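Side-chain contacts in farnesyl diphosphate synthase (PDB 3M0G), which probably condenses farnesyl diphosphate with isopentenyl diphosphate to give geranylgeranyl diphosphate for carotenoid and diterpene biosynthesis: residues D32-A37 and V108-A113; A72-S77 and G180-F185; N88-R93 and V98-D103. All coordinates share one frame; numbering follows the deposited sequence.

How the interactions relate
Along the chain the segments come in the order 32-37, 72-77, 88-93, 98-103, 108-113 and 180-185, so interactions 1 and 2 interlock while interaction 3 closes a short local loop between them. The centre of interaction 2 lies about 4 Å from the centre of the chain; the centres of interactions 1 and 3 lie about 17 and 20 Å from it, on the same side, and 12 Å from each other. Interactions 1 and 3 share a surface where W102 packs on D32, A33 and Y36. Y76 of interaction 2 touches G111 of interaction 1, and A75 touches A37, joining the central helix 60-81 of this largely helical enzyme to helices 104-121 and 29-37.

Interaction 1 of 3, residues D32-A37 and V108-A113; sequences DAMAYA and VLAGDA
Chi1 of M34 (-60°) sets CG anti to the carbonyl carbon, and with chi2 extended the side chain, a selenomethionine, carries its selenium past A110 to A113. A bend at chi3 (66°) then turns the terminal methyl onto the backbone of the opposing helix. The side chain therefore lies along segment 108-113, its root at A110 and its end at A113. At the root, M34 CG lies 4.0 Å from A110 CB and about as far from the A110 carbonyl oxygen. Farther along, M34 SE sits against A113 CB at 3.7 Å, while M34 CE reaches A113 O at 3.5 Å, a van der Waals contact of methyl with carbonyl.

Just under one helical turn separates A110 from A113, and the long side chain spans that step along the helix. Beside it, two methyl groups meet directly: A33 CB and A110 CB are 3.8 Å apart. Alanines at A33 and A110 let the backbones come close: the CA atoms of M34 and A110 are 5.3 Å apart, and the axes of the two short segments come within 9.0 Å, crossing at -69°. All four touching residues are buried. The side chains that meet are all apolar, the only polar atoms touched being the carbonyl oxygens of A110 and A113, and 180 Å² is covered.

Outside the pair, M34 also packs on L114 and L117 of helix 104-121, on L25, and on A146 of the second subunit. Segment 108-113 meets that subunit as well: D112 OD2 is hydrogen-bonded to H80 ND1 of the neighbouring chain. The contact therefore fastens the short helix 29-37 across a long helix that also lines the dimer interface, a steep alanine-rich helix crossing within the all-alpha isoprenoid synthase fold.

Interaction 2 of 3, residues A72-S77 and G180-F185; sequences ALHAYS and GALISF
L182 is the one residue of segment 180-185 that touches segment 72-77, and its two methyls divide the work. CD1 meets L73 CD1 at 4.0 Å, the two leucine side chains crossing each other at a slant. CD2 goes to the neighbouring residue, where it lies 3.9 Å from H74 CB and at the same separation from H74 CA, so it touches the base of that side chain and the helix backbone. Toward the imidazole the same methyl stands obliquely. In both leucines CG is anti to the backbone N; for L182 (chi1 -155°) this drives the branch out toward the facing helix. Side chains bridge most of the gap, since the nearest CA atoms, those of H74 and L182, are 7.9 Å apart and only 121 Å² is buried.

The two helices, 60-81 and 168-194, belong to the helical bundle of the isoprenoid synthase fold, and helix 60-81 leads at its C-terminal end into the first aspartate-rich motif of the family. This meeting point lies about 4 Å, centre to centre, from the middle of the chain.

Within segment 72-77 a second layer of contacts lies beside the touching groups. S77 OG donates to H74 O at 2.6 Å, the donor making a C=O···O angle of 131° and tilted 19° from the carbonyl plane. The Y76 ring brings its edge, in plane, against L73 CA, and that ring also meets the H80 ring edge-to-face.

Farther out, R45 of helix 44-55 packs on both H74 and L182, the pair that meets through CD2. L73 is further flanked by A118 of helix 104-121, S144 of helix 130-144 and M149 of helix 149-159.

Interaction 3 of 3, residues N88-R93 and V98-D103; sequences NDDLRR and VHKKWD. Unlike the reference sequence in segment 98-103: K100 (reference Arg).
The charged contact joins D90 and K100: K100 NZ lies 3.4 Å from D90 OD1, a salt bridge whose hydrogen bond is weak. Bends at chi2 and chi3 turn the lysine chain toward D90, the two side chains crossing at a slant, and the methylenes touch as well, K100 CE standing 3.4 Å from D90 OD1. Both residues are exposed, and K100 stands where the reference sequence has arginine.

A water gives the second kind of link. It donates to D90 OD1 at 2.6 Å and accepts from H99 NE2 at 3.0 Å, the latter bond being weak. This water sits at the edge of the imidazole, in its plane. D90 OD1 is therefore approached by both the water and the lysine ammonium.

These links bracket a small beta-hairpin, strands 91-92 and 95-96, which follows the first aspartate-rich motif of the polyprenyl synthase family. D82 of that motif is salt-bridged to R92, and in relatives the arginine pair after the motif binds diphosphate.

The remaining contacts use carbon atoms and a carbonyl. With CG between the backbone N and the carbonyl carbon (chi1 87°), the H99 ring swings toward segment 88-93 and brings the edge atom CE1 to D89 O, 3.1 Å away and near the ring plane, while T97 OG1 hydrogen-bonds to the same oxygen. On one ring face K100 CG lies 3.6 Å above the plane, toward the rim. Were H99 replaced by an alanine, the water would probably lose its weak imidazole donor, keeping D90 OD1, and a gap would open beside D89 O and K100 CG. The H99 side chain also packs on A107 and D104 of helix 104-121 and on P84.

Interaction 1 of 3, residues D32-A37 and V108-A113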
loop_
_atom_site.group_PDB
_atom_site.type_symbol
_atom_site.label_atom_id
_atom_site.label_comp_id
_atom_site.label_asym_id
_atom_site.label_seq_id
_atom_site.Cartn_x
_atom_site.Cartn_y
_atom_site.Cartn_z
ATOM N N ASP B 32 -0.958 -4.097 -17.792
ATOM C CA ASP B 32 -2.263 -4.360 -18.424
ATOM C C ASP B 32 -3.353 -4.693 -17.403
ATOM O O ASP B 32 -4.483 -4.203 -17.504
ATOM C CB ASP B 32 -2.159 -5.512 -19.425
ATOM C CG ASP B 32 -1.072 -5.296 -20.452
ATOM O OD1 ASP B 32 -0.796 -4.125 -20.798
ATOM O OD2 ASP B 32 -0.492 -6.299 -20.905
ATOM N N ALA B 33 -3.010 -5.552 -16.448
ATOM C CA ALA B 33 -3.916 -5.934 -15.377
ATOM C C ALA B 33 -4.331 -4.724 -14.541
ATOM O O ALA B 33 -5.516 -4.546 -14.245
ATOM C CB ALA B 33 -3.280 -7.022 -14.501
HETATM N N MSE B 34 -3.355 -3.894 -14.178
HETATM C CA MSE B 34 -3.619 -2.673 -13.403
HETATM C C MSE B 34 -4.516 -1.737 -14.208
HETATM O O MSE B 34 -5.527 -1.241 -13.708
HETATM C CB MSE B 34 -2.313 -1.944 -13.059
HETATM C CG MSE B 34 -1.336 -2.768 -12.231
HETATM SE SE MSE B 34 0.390 -1.882 -11.990
HETATM C CE MSE B 34 -0.220 -0.367 -10.912
ATOM N N ALA B 35 -4.135 -1.504 -15.462
ATOM C CA ALA B 35 -4.888 -0.635 -16.366
ATOM C C ALA B 35 -6.343 -1.108 -16.475
ATOM O O ALA B 35 -7.284 -0.302 -16.394
ATOM C CB ALA B 35 -4.218 -0.590 -17.745
ATOM N N TYR B 36 -6.509 -2.420 -16.625
ATOM C CA TYR B 36 -7.836 -3.061 -16.740
ATOM C C TYR B 36 -8.660 -2.849 -15.463
ATOM O O TYR B 36 -9.839 -2.517 -15.529
ATOM C CB TYR B 36 -7.643 -4.551 -17.038
ATOM C CG TYR B 36 -8.898 -5.367 -17.246
ATOM C CD1 TYR B 36 -9.491 -5.457 -18.510
ATOM C CD2 TYR B 36 -9.471 -6.090 -16.189
ATOM C CE1 TYR B 36 -10.639 -6.207 -18.706
ATOM C CE2 TYR B 36 -10.623 -6.848 -16.378
ATOM C CZ TYR B 36 -11.195 -6.902 -17.638
ATOM O OH TYR B 36 -12.322 -7.652 -17.837
ATOM N N ALA B 37 -8.014 -3.010 -14.306
ATOM C CA ALA B 37 -8.690 -2.912 -12.998
ATOM C C ALA B 37 -9.128 -1.496 -12.688
ATOM O O ALA B 37 -10.158 -1.285 -12.054
ATOM C CB ALA B 37 -7.794 -3.423 -11.907
ATOM N N VAL B 108 -3.138 -10.767 -7.281
ATOM C CA VAL B 108 -2.407 -10.354 -6.078
ATOM C C VAL B 108 -1.481 -9.190 -6.426
ATOM O O VAL B 108 -1.514 -8.125 -5.795
ATOM C CB VAL B 108 -1.575 -11.525 -5.504
ATOM C CG1 VAL B 108 -0.658 -11.068 -4.326
ATOM C CG2 VAL B 108 -2.474 -12.667 -5.126
ATOM N N LEU B 109 -0.693 -9.379 -7.485
ATOM C CA LEU B 109 0.359 -8.438 -7.817
ATOM C C LEU B 109 -0.183 -7.108 -8.334
ATOM O O LEU B 109 0.330 -6.044 -7.971
ATOM C CB LEU B 109 1.357 -9.067 -8.795
ATOM C CG LEU B 109 2.200 -10.213 -8.238
ATOM C CD1 LEU B 109 3.185 -10.597 -9.300
ATOM C CD2 LEU B 109 2.968 -9.827 -6.943
ATOM N N ALA B 110 -1.247 -7.164 -9.121
ATOM C CA ALA B 110 -1.816 -5.940 -9.691
ATOM C C ALA B 110 -2.482 -5.087 -8.603
ATOM O O ALA B 110 -2.371 -3.852 -8.602
ATOM C CB ALA B 110 -2.767 -6.268 -10.837
ATOM N N GLY B 111 -3.174 -5.737 -7.680
ATOM C CA GLY B 111 -3.706 -5.014 -6.504
ATOM C C GLY B 111 -2.596 -4.453 -5.614
ATOM O O GLY B 111 -2.722 -3.361 -5.089
ATOM N N ASP B 112 -1.522 -5.212 -5.426
ATOM C CA ASP B 112 -0.389 -4.743 -4.630
ATOM C C ASP B 112 0.184 -3.445 -5.227
ATOM O O ASP B 112 0.444 -2.473 -4.502
ATOM C CB ASP B 112 0.691 -5.814 -4.484
ATOM C CG ASP B 112 0.308 -6.930 -3.511
ATOM O OD1 ASP B 112 -0.691 -6.834 -2.743
ATOM O OD2 ASP B 112 1.034 -7.931 -3.513
ATOM N N ALA B 113 0.341 -3.410 -6.551
ATOM C CA ALA B 113 0.952 -2.253 -7.206
ATOM C C ALA B 113 -0.035 -1.111 -7.365
ATOM O O ALA B 113 0.354 0.060 -7.481
ATOM C CB ALA B 113 1.565 -2.663 -8.553
#

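Interaction 2 of 3, residues A72-S77 and G180-F185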
loop_
_atom_site.group_PDB
_atom_site.type_symbol
_atom_site.label_atom_id
_atom_site.label_comp_id
_atom_site.label_asym_id
_atom_site.label_seq_id
_atom_site.Cartn_x
_atom_site.Cartn_y
_atom_site.Cartn_z
ATOM N N ALA B 72 -7.409 4.567 -7.516
ATOM C CA ALA B 72 -6.385 3.522 -7.486
ATOM C C ALA B 72 -6.538 2.604 -6.278
ATOM O O ALA B 72 -6.467 1.384 -6.410
ATOM C CB ALA B 72 -4.989 4.136 -7.513
ATOM N N LEU B 73 -6.729 3.194 -5.094
ATOM C CA LEU B 73 -6.849 2.425 -3.868
ATOM C C LEU B 73 -8.130 1.567 -3.953
ATOM O O LEU B 73 -8.122 0.387 -3.586
ATOM C CB LEU B 73 -6.833 3.359 -2.626
ATOM C CG LEU B 73 -6.448 2.875 -1.203
ATOM C CD1 LEU B 73 -7.338 1.745 -0.735
ATOM C CD2 LEU B 73 -4.956 2.459 -1.080
ATOM N N HIS B 74 -9.214 2.153 -4.447
ATOM C CA HIS B 74 -10.482 1.413 -4.570
ATOM C C HIS B 74 -10.312 0.241 -5.523
ATOM O O HIS B 74 -10.775 -0.886 -5.238
ATOM C CB HIS B 74 -11.603 2.330 -5.049
ATOM C CG HIS B 74 -12.932 1.652 -5.147
ATOM N ND1 HIS B 74 -13.671 1.621 -6.312
ATOM C CD2 HIS B 74 -13.660 0.988 -4.225
ATOM C CE1 HIS B 74 -14.796 0.964 -6.098
ATOM N NE2 HIS B 74 -14.810 0.558 -4.843
ATOM N N ALA B 75 -9.612 0.497 -6.634
ATOM C CA ALA B 75 -9.443 -0.505 -7.695
ATOM C C ALA B 75 -8.718 -1.720 -7.154
ATOM O O ALA B 75 -9.118 -2.859 -7.399
ATOM C CB ALA B 75 -8.684 0.070 -8.861
ATOM N N TYR B 76 -7.644 -1.476 -6.406
ATOM C CA TYR B 76 -6.861 -2.574 -5.859
ATOM C C TYR B 76 -7.713 -3.441 -4.899
ATOM O O TYR B 76 -7.578 -4.679 -4.865
ATOM C CB TYR B 76 -5.570 -2.026 -5.183
ATOM C CG TYR B 76 -5.520 -2.227 -3.704
ATOM C CD1 TYR B 76 -5.660 -1.156 -2.818
ATOM C CD2 TYR B 76 -5.298 -3.483 -3.185
ATOM C CE1 TYR B 76 -5.623 -1.354 -1.448
ATOM C CE2 TYR B 76 -5.272 -3.706 -1.815
ATOM C CZ TYR B 76 -5.421 -2.645 -0.958
ATOM O OH TYR B 76 -5.387 -2.873 0.388
ATOM N N SER B 77 -8.557 -2.788 -4.104
ATOM C CA SER B 77 -9.365 -3.471 -3.112
ATOM C C SER B 77 -10.304 -4.473 -3.789
ATOM O O SER B 77 -10.408 -5.603 -3.366
ATOM C CB SER B 77 -10.143 -2.460 -2.252
ATOM O OG SER B 77 -11.318 -2.017 -2.904
ATOM N N GLY B 180 -16.960 2.787 4.691
ATOM C CA GLY B 180 -17.129 4.099 5.271
ATOM C C GLY B 180 -15.845 4.901 5.259
ATOM O O GLY B 180 -15.867 6.108 5.006
ATOM N N ALA B 181 -14.738 4.211 5.530
ATOM C CA ALA B 181 -13.434 4.848 5.713
ATOM C C ALA B 181 -12.924 5.515 4.437
ATOM O O ALA B 181 -12.488 6.686 4.480
ATOM C CB ALA B 181 -12.389 3.802 6.280
ATOM N N LEU B 182 -13.013 4.801 3.304
ATOM C CA LEU B 182 -12.462 5.295 2.008
ATOM C C LEU B 182 -13.244 6.453 1.467
ATOM O O LEU B 182 -12.657 7.376 0.866
ATOM C CB LEU B 182 -12.431 4.199 0.926
ATOM C CG LEU B 182 -11.393 4.368 -0.206
ATOM C CD1 LEU B 182 -9.970 4.598 0.331
ATOM C CD2 LEU B 182 -11.389 3.253 -1.246
ATOM N N ILE B 183 -14.564 6.400 1.642
ATOM C CA ILE B 183 -15.420 7.544 1.255
ATOM C C ILE B 183 -15.096 8.795 2.074
ATOM O O ILE B 183 -15.188 9.936 1.550
ATOM C CB ILE B 183 -16.927 7.176 1.349
ATOM C CG1 ILE B 183 -17.353 6.387 0.101
ATOM C CG2 ILE B 183 -17.822 8.428 1.572
ATOM C CD1 ILE B 183 -18.338 5.213 0.400
ATOM N N SER B 184 -14.806 8.593 3.358
ATOM C CA SER B 184 -14.429 9.687 4.250
ATOM C C SER B 184 -13.080 10.285 3.852
ATOM O O SER B 184 -12.896 11.520 3.874
ATOM C CB SER B 184 -14.389 9.234 5.712
ATOM O OG SER B 184 -14.051 10.346 6.549
ATOM N N PHE B 185 -12.134 9.419 3.475
ATOM C CA PHE B 185 -10.914 9.955 2.895
ATOM C C PHE B 185 -11.234 10.870 1.722
ATOM O O PHE B 185 -10.766 11.998 1.712
ATOM C CB PHE B 185 -9.923 8.901 2.430
ATOM C CG PHE B 185 -8.786 9.483 1.629
ATOM C CD1 PHE B 185 -7.710 10.111 2.280
ATOM C CD2 PHE B 185 -8.799 9.450 0.236
ATOM C CE1 PHE B 185 -6.639 10.674 1.551
ATOM C CE2 PHE B 185 -7.730 9.993 -0.494
ATOM C CZ PHE B 185 -6.646 10.609 0.173
#

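Interaction 3 of 3, residues N88-R93 and V98-D103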
loop_
_atom_site.group_PDB
_atom_site.type_symbol
_atom_site.label_atom_id
_atom_site.label_comp_id
_atom_site.label_asym_id
_atom_site.label_seq_id
_atom_site.Cartn_x
_atom_site.Cartn_y
_atom_site.Cartn_z
ATOM N N ASN B 88 -14.758 -14.373 -4.587
ATOM C CA ASN B 88 -14.831 -15.372 -5.660
ATOM C C ASN B 88 -15.811 -14.957 -6.782
ATOM O O ASN B 88 -16.741 -15.693 -7.119
ATOM C CB ASN B 88 -15.155 -16.768 -5.051
ATOM C CG ASN B 88 -14.964 -17.926 -6.030
ATOM O OD1 ASN B 88 -15.486 -19.023 -5.803
ATOM N ND2 ASN B 88 -14.236 -17.695 -7.109
ATOM N N ASP B 89 -15.587 -13.769 -7.347
ATOM C CA ASP B 89 -16.428 -13.226 -8.422
ATOM C C ASP B 89 -15.764 -13.436 -9.786
ATOM O O ASP B 89 -14.603 -13.079 -9.969
ATOM C CB ASP B 89 -16.697 -11.728 -8.197
ATOM C CG ASP B 89 -17.283 -11.435 -6.814
ATOM O OD1 ASP B 89 -18.254 -12.108 -6.430
ATOM O OD2 ASP B 89 -16.781 -10.529 -6.109
ATOM N N ASP B 90 -16.496 -14.029 -10.727
ATOM C CA ASP B 90 -15.986 -14.267 -12.080
ATOM C C ASP B 90 -16.126 -12.991 -12.891
ATOM O O ASP B 90 -15.335 -12.724 -13.800
ATOM C CB ASP B 90 -16.771 -15.390 -12.778
ATOM C CG ASP B 90 -16.528 -16.762 -12.168
ATOM O OD1 ASP B 90 -15.550 -16.940 -11.410
ATOM O OD2 ASP B 90 -17.327 -17.679 -12.468
ATOM N N LEU B 91 -17.127 -12.196 -12.528
ATOM C CA LEU B 91 -17.505 -10.996 -13.271
ATOM C C LEU B 91 -17.473 -9.737 -12.425
ATOM O O LEU B 91 -17.827 -9.759 -11.241
ATOM C CB LEU B 91 -18.913 -11.182 -13.843
ATOM C CG LEU B 91 -19.114 -11.599 -15.305
ATOM C CD1 LEU B 91 -17.885 -12.234 -15.950
ATOM C CD2 LEU B 91 -20.351 -12.500 -15.443
ATOM N N ARG B 92 -17.053 -8.636 -13.044
ATOM C CA ARG B 92 -17.201 -7.316 -12.454
ATOM C C ARG B 92 -17.789 -6.404 -13.512
ATOM O O ARG B 92 -17.194 -6.213 -14.578
ATOM C CB ARG B 92 -15.866 -6.773 -11.926
ATOM C CG ARG B 92 -15.980 -5.361 -11.317
ATOM C CD ARG B 92 -14.960 -5.115 -10.199
ATOM N NE ARG B 92 -15.184 -5.967 -9.024
ATOM C CZ ARG B 92 -16.018 -5.684 -8.025
ATOM N NH1 ARG B 92 -16.148 -6.518 -7.007
ATOM N NH2 ARG B 92 -16.733 -4.580 -8.049
ATOM N N ARG B 93 -18.961 -5.851 -13.205
ATOM C CA ARG B 93 -19.775 -5.091 -14.173
ATOM C C ARG B 93 -19.877 -5.820 -15.525
ATOM O O ARG B 93 -19.699 -5.225 -16.588
ATOM C CB ARG B 93 -19.315 -3.617 -14.309
ATOM C CG ARG B 93 -17.823 -3.384 -14.571
ATOM C CD ARG B 93 -17.426 -1.948 -14.263
ATOM N NE ARG B 93 -16.961 -1.774 -12.885
ATOM C CZ ARG B 93 -15.718 -1.436 -12.537
ATOM N NH1 ARG B 93 -14.791 -1.206 -13.462
ATOM N NH2 ARG B 93 -15.398 -1.311 -11.253
ATOM N N VAL B 98 -9.993 -9.643 -12.882
ATOM C CA VAL B 98 -8.558 -9.684 -13.168
ATOM C C VAL B 98 -8.019 -11.097 -13.005
ATOM O O VAL B 98 -7.272 -11.583 -13.856
ATOM C CB VAL B 98 -7.760 -8.708 -12.311
ATOM C CG1 VAL B 98 -6.259 -9.017 -12.404
ATOM C CG2 VAL B 98 -8.037 -7.283 -12.766
ATOM N N HIS B 99 -8.403 -11.745 -11.910
ATOM C CA HIS B 99 -7.917 -13.085 -11.607
ATOM C C HIS B 99 -8.427 -14.115 -12.646
ATOM O O HIS B 99 -7.754 -15.105 -12.905
ATOM C CB HIS B 99 -8.241 -13.479 -10.168
ATOM C CG HIS B 99 -9.589 -14.099 -9.991
ATOM N ND1 HIS B 99 -10.721 -13.363 -9.715
ATOM C CD2 HIS B 99 -9.982 -15.392 -10.036
ATOM C CE1 HIS B 99 -11.755 -14.177 -9.611
ATOM N NE2 HIS B 99 -11.333 -15.413 -9.801
ATOM N N LYS B 100 -9.588 -13.861 -13.244
ATOM C CA LYS B 100 -10.089 -14.700 -14.347
ATOM C C LYS B 100 -9.408 -14.418 -15.690
ATOM O O LYS B 100 -9.143 -15.338 -16.445
ATOM C CB LYS B 100 -11.614 -14.585 -14.501
ATOM C CG LYS B 100 -12.396 -15.057 -13.290
ATOM C CD LYS B 100 -12.226 -16.555 -13.054
ATOM C CE LYS B 100 -13.218 -17.352 -13.900
ATOM N NZ LYS B 100 -13.447 -18.718 -13.348
ATOM N N LYS B 101 -9.151 -13.148 -15.991
ATOM C CA LYS B 101 -8.529 -12.755 -17.267
ATOM C C LYS B 101 -7.016 -13.027 -17.305
ATOM O O LYS B 101 -6.458 -13.323 -18.368
ATOM C CB LYS B 101 -8.859 -11.287 -17.593
ATOM C CG LYS B 101 -8.346 -10.786 -18.949
ATOM C CD LYS B 101 -8.908 -9.413 -19.304
ATOM C CE LYS B 101 -8.234 -8.836 -20.550
ATOM N NZ LYS B 101 -8.643 -9.533 -21.814
ATOM N N TRP B 102 -6.345 -12.928 -16.159
ATOM C CA TRP B 102 -4.946 -13.355 -16.089
ATOM C C TRP B 102 -4.823 -14.641 -15.248
ATOM O O TRP B 102 -5.078 -15.744 -15.741
ATOM C CB TRP B 102 -4.054 -12.204 -15.599
ATOM C CG TRP B 102 -3.860 -11.099 -16.638
ATOM C CD1 TRP B 102 -2.831 -10.991 -17.535
ATOM C CD2 TRP B 102 -4.737 -9.986 -16.904
ATOM N NE1 TRP B 102 -3.000 -9.872 -18.322
ATOM C CE2 TRP B 102 -4.162 -9.239 -17.956
ATOM C CE3 TRP B 102 -5.943 -9.542 -16.344
ATOM C CZ2 TRP B 102 -4.752 -8.066 -18.461
ATOM C CZ3 TRP B 102 -6.532 -8.367 -16.848
ATOM C CH2 TRP B 102 -5.934 -7.656 -17.905
ATOM N N ASP B 103 -4.439 -14.504 -13.987
ATOM C CA ASP B 103 -4.533 -15.597 -13.025
ATOM C C ASP B 103 -4.527 -15.017 -11.612
ATOM O O ASP B 103 -4.496 -13.791 -11.458
ATOM C CB ASP B 103 -3.430 -16.657 -13.245
ATOM C CG ASP B 103 -2.020 -16.068 -13.305
ATOM O OD1 ASP B 103 -1.787 -14.962 -12.778
ATOM O OD2 ASP B 103 -1.121 -16.751 -13.853
HETATM O O HOH W 1 -14.191 -16.063 -9.366
#